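Local coordinates for protein DyP2 (Amycolatopsis sp. ATCC 39116, PDB 4G2C) that is a haem-dependent dye-decolorizing peroxidase from a lignin-reactive bacterium, probably oxidising dyes and other reducing substrates at the expense of hydrogen peroxide, at residues F334-D339 / R357-A362. Numbering follows the deposited sequence.
Sequences FSYDSD and RGSGGA. With HEM (protoporphyrin IX containing Fe), chain C; ACT (acetate ion), chain H.
Arg357 lays its guanidinium flat on the ring of Phe334, the planes 9° apart and the centres separated by 3.7 Å. NH1 sits over the middle of the ring, while CZ and NH2 lie toward its rim at Phe334 CZ, an off-centre cation-pi stack. The same NH1 donates to Phe334 O at 2.9 Å, the oxygen lying slightly out of the guanidinium plane, so one residue holds the group by both its ring and its backbone. An extended chain from CG to NE carries the charge past Tyr336, whose CE2 lies 3.9 Å from Arg357 CD; the phenol ring stands steeply to the guanidinium, 78° between planes. Ser359 OG rests 3.9 Å from Tyr336 CB, its polar partner being Pro356 O. At the guanidinium edge, in plane, NH2 gives an almost straight bond (179°) to the haem propionate oxygen O2D at 2.7 Å, and Asn332 takes a further bond from NH2. A water accepts from Arg357 NE, donates to the same O2D and bonds Tyr336 OH.

Packing thins toward Ser335 and Asp337. On the Asp337 side a second water bridges the segments, accepting from Tyr336 N and donating to Arg357 O and Asp337 OD1. Ser335 OG closes an ST turn by accepting from Asp337 N and also bonds an acetate, probably from the crystallisation liquor, near the exposed Asp337.

With stack, carbonyl and propionate fixing its rotation, Arg357 probably stays positively charged, offsets the propionate's negative charge and ties the loops before and after helix 350-354 to a haem propionate, as part of the haem pocket.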
loop_
_atom_site.group_PDB
_atom_site.type_symbol
_atom_site.label_atom_id
_atom_site.label_comp_id
_atom_site.label_asym_id
_atom_site.label_seq_id
_atom_site.Cartn_x
_atom_site.Cartn_y
_atom_site.Cartn_z
ATOM N N PHE A 334 -11.134 -8.799 13.410
ATOM C CA PHE A 334 -10.686 -10.137 13.797
ATOM C C PHE A 334 -9.198 -10.110 14.143
ATOM O O PHE A 334 -8.460 -9.213 13.718
ATOM C CB PHE A 334 -10.883 -11.130 12.643
ATOM C CG PHE A 334 -10.095 -10.777 11.408
ATOM C CD1 PHE A 334 -8.755 -11.165 11.282
ATOM C CD2 PHE A 334 -10.671 -10.014 10.400
ATOM C CE1 PHE A 334 -8.012 -10.825 10.156
ATOM C CE2 PHE A 334 -9.932 -9.652 9.266
ATOM C CZ PHE A 334 -8.602 -10.065 9.137
ATOM N N SER A 335 -8.772 -11.104 14.914
ATOM C CA SER A 335 -7.367 -11.359 15.189
ATOM C C SER A 335 -7.190 -12.847 14.972
ATOM O O SER A 335 -8.137 -13.540 14.620
ATOM C CB SER A 335 -7.006 -11.008 16.643
ATOM O OG SER A 335 -7.522 -11.973 17.552
ATOM N N TYR A 336 -5.981 -13.346 15.204
ATOM C CA TYR A 336 -5.708 -14.767 15.051
ATOM C C TYR A 336 -5.608 -15.506 16.395
ATOM O O TYR A 336 -5.030 -16.593 16.468
ATOM C CB TYR A 336 -4.417 -14.952 14.256
ATOM C CG TYR A 336 -4.489 -14.289 12.917
ATOM C CD1 TYR A 336 -5.198 -14.875 11.874
ATOM C CD2 TYR A 336 -3.862 -13.070 12.693
ATOM C CE1 TYR A 336 -5.289 -14.258 10.641
ATOM C CE2 TYR A 336 -3.940 -12.450 11.466
ATOM C CZ TYR A 336 -4.657 -13.052 10.443
ATOM O OH TYR A 336 -4.733 -12.443 9.218
ATOM N N ASP A 337 -6.167 -14.907 17.447
ATOM C CA ASP A 337 -6.039 -15.447 18.800
ATOM C C ASP A 337 -6.817 -16.753 18.990
ATOM O O ASP A 337 -6.546 -17.499 19.919
ATOM C CB ASP A 337 -6.458 -14.399 19.847
ATOM C CG ASP A 337 -5.417 -13.301 20.026
ATOM O OD1 ASP A 337 -4.295 -13.438 19.487
ATOM O OD2 ASP A 337 -5.716 -12.299 20.703
ATOM N N SER A 338 -7.790 -17.011 18.118
ATOM C CA SER A 338 -8.478 -18.302 18.074
ATOM C C SER A 338 -8.024 -19.138 16.895
ATOM O O SER A 338 -8.773 -20.003 16.426
ATOM C CB SER A 338 -9.991 -18.119 17.977
ATOM O OG SER A 338 -10.520 -17.556 19.159
ATOM N N ASP A 339 -6.798 -18.894 16.434
ATOM C CA ASP A 339 -6.253 -19.536 15.236
ATOM C C ASP A 339 -4.726 -19.652 15.408
ATOM O O ASP A 339 -3.963 -19.570 14.449
ATOM C CB ASP A 339 -6.599 -18.672 14.013
ATOM C CG ASP A 339 -6.424 -19.401 12.675
ATOM O OD1 ASP A 339 -6.090 -20.605 12.638
ATOM O OD2 ASP A 339 -6.658 -18.749 11.634
ATOM N N ARG A 357 -1.243 -9.353 13.605
ATOM C CA ARG A 357 -2.222 -8.862 14.573
ATOM C C ARG A 357 -1.951 -9.360 15.995
ATOM O O ARG A 357 -2.870 -9.786 16.699
ATOM C CB ARG A 357 -3.650 -9.230 14.130
ATOM C CG ARG A 357 -4.049 -8.575 12.810
ATOM C CD ARG A 357 -5.456 -8.935 12.329
ATOM N NE ARG A 357 -5.655 -8.396 10.982
ATOM C CZ ARG A 357 -6.753 -7.771 10.551
ATOM N NH1 ARG A 357 -7.815 -7.629 11.333
ATOM N NH2 ARG A 357 -6.791 -7.307 9.310
ATOM N N GLY A 358 -0.688 -9.320 16.409
ATOM C CA GLY A 358 -0.327 -9.666 17.777
ATOM C C GLY A 358 0.036 -11.130 18.011
ATOM O O GLY A 358 0.363 -11.526 19.129
ATOM N N SER A 359 0.001 -11.936 16.955
ATOM C CA SER A 359 0.291 -13.356 17.076
ATOM C C SER A 359 1.665 -13.740 16.515
ATOM O O SER A 359 1.994 -14.927 16.447
ATOM C CB SER A 359 -0.783 -14.160 16.345
ATOM O OG SER A 359 -0.693 -13.935 14.947
ATOM N N GLY A 360 2.454 -12.743 16.102
ATOM C CA GLY A 360 3.733 -12.979 15.437
ATOM C C GLY A 360 4.703 -13.789 16.271
ATOM O O GLY A 360 5.424 -14.655 15.756
ATOM N N GLY A 361 4.731 -13.500 17.570
ATOM C CA GLY A 361 5.557 -14.255 18.487
ATOM C C GLY A 361 6.978 -13.741 18.650
ATOM O O GLY A 361 7.715 -14.217 19.523
ATOM N N ALA A 362 7.390 -12.777 17.833
ATOM C CA ALA A 362 8.762 -12.279 17.956
ATOM C C ALA A 362 8.883 -11.051 18.886
ATOM O O ALA A 362 9.953 -10.763 19.405
ATOM C CB ALA A 362 9.382 -12.014 16.581
HETATM C CHA HEM C . -3.555 -6.714 2.475
HETATM C CHB HEM C . -2.819 -8.121 -2.120
HETATM C CHC HEM C . 1.603 -6.111 -2.090
HETATM C CHD HEM C . 1.163 -5.426 2.681
HETATM C C1A HEM C . -3.752 -7.255 1.226
HETATM C C2A HEM C . -4.968 -7.900 0.776
HETATM C C3A HEM C . -4.759 -8.280 -0.491
HETATM C C4A HEM C . -3.416 -7.890 -0.884
HETATM C CMA HEM C . -5.763 -9.010 -1.400
HETATM C CAA HEM C . -6.251 -8.089 1.633
HETATM C CBA HEM C . -7.105 -6.820 1.555
HETATM C CGA HEM C . -6.683 -5.788 2.576
HETATM O O1A HEM C . -6.617 -6.094 3.780
HETATM O O2A HEM C . -6.407 -4.631 2.196
HETATM C C1B HEM C . -1.558 -7.718 -2.535
HETATM C C2B HEM C . -0.948 -7.903 -3.851
HETATM C C3B HEM C . 0.275 -7.337 -3.822
HETATM C C4B HEM C . 0.476 -6.765 -2.513
HETATM C CMB HEM C . -1.607 -8.645 -5.041
HETATM C CAB HEM C . 1.331 -7.231 -4.945
HETATM C CBB HEM C . 0.985 -7.361 -6.228
HETATM C C1C HEM C . 1.897 -5.823 -0.775
HETATM C C2C HEM C . 3.194 -5.414 -0.261
HETATM C C3C HEM C . 3.058 -5.210 1.060
HETATM C C4C HEM C . 1.681 -5.489 1.414
HETATM C CMC HEM C . 4.485 -5.212 -1.106
HETATM C CAC HEM C . 4.159 -4.800 2.068
HETATM C CBC HEM C . 5.461 -4.988 1.797
HETATM C C1D HEM C . -0.145 -5.651 3.052
HETATM C C2D HEM C . -0.679 -5.343 4.353
HETATM C C3D HEM C . -2.146 -5.733 4.261
HETATM C C4D HEM C . -2.353 -6.248 2.944
HETATM C CMD HEM C . 0.077 -4.739 5.549
HETATM C CAD HEM C . -3.200 -5.652 5.347
HETATM C CBD HEM C . -2.881 -6.818 6.261
HETATM C CGD HEM C . -3.825 -6.654 7.419
HETATM O O1D HEM C . -3.791 -5.568 8.054
HETATM O O2D HEM C . -4.630 -7.596 7.654
HETATM N NA HEM C . -2.838 -7.257 0.199
HETATM N NB HEM C . -0.654 -7.018 -1.759
HETATM N NC HEM C . 0.996 -5.860 0.278
HETATM N ND HEM C . -1.160 -6.178 2.261
HETATM FE FE HEM C . -0.871 -6.778 0.227
HETATM C C ACT H . -8.690 -10.228 21.420
HETATM O O ACT H . -8.548 -11.099 22.318
HETATM O OXT ACT H . -8.369 -10.562 20.248
HETATM C CH3 ACT H . -9.219 -8.856 21.735
HETATM O O HOH W 1 -3.952 -9.838 9.237
HETATM O O HOH W 2 -3.975 -12.399 16.932
#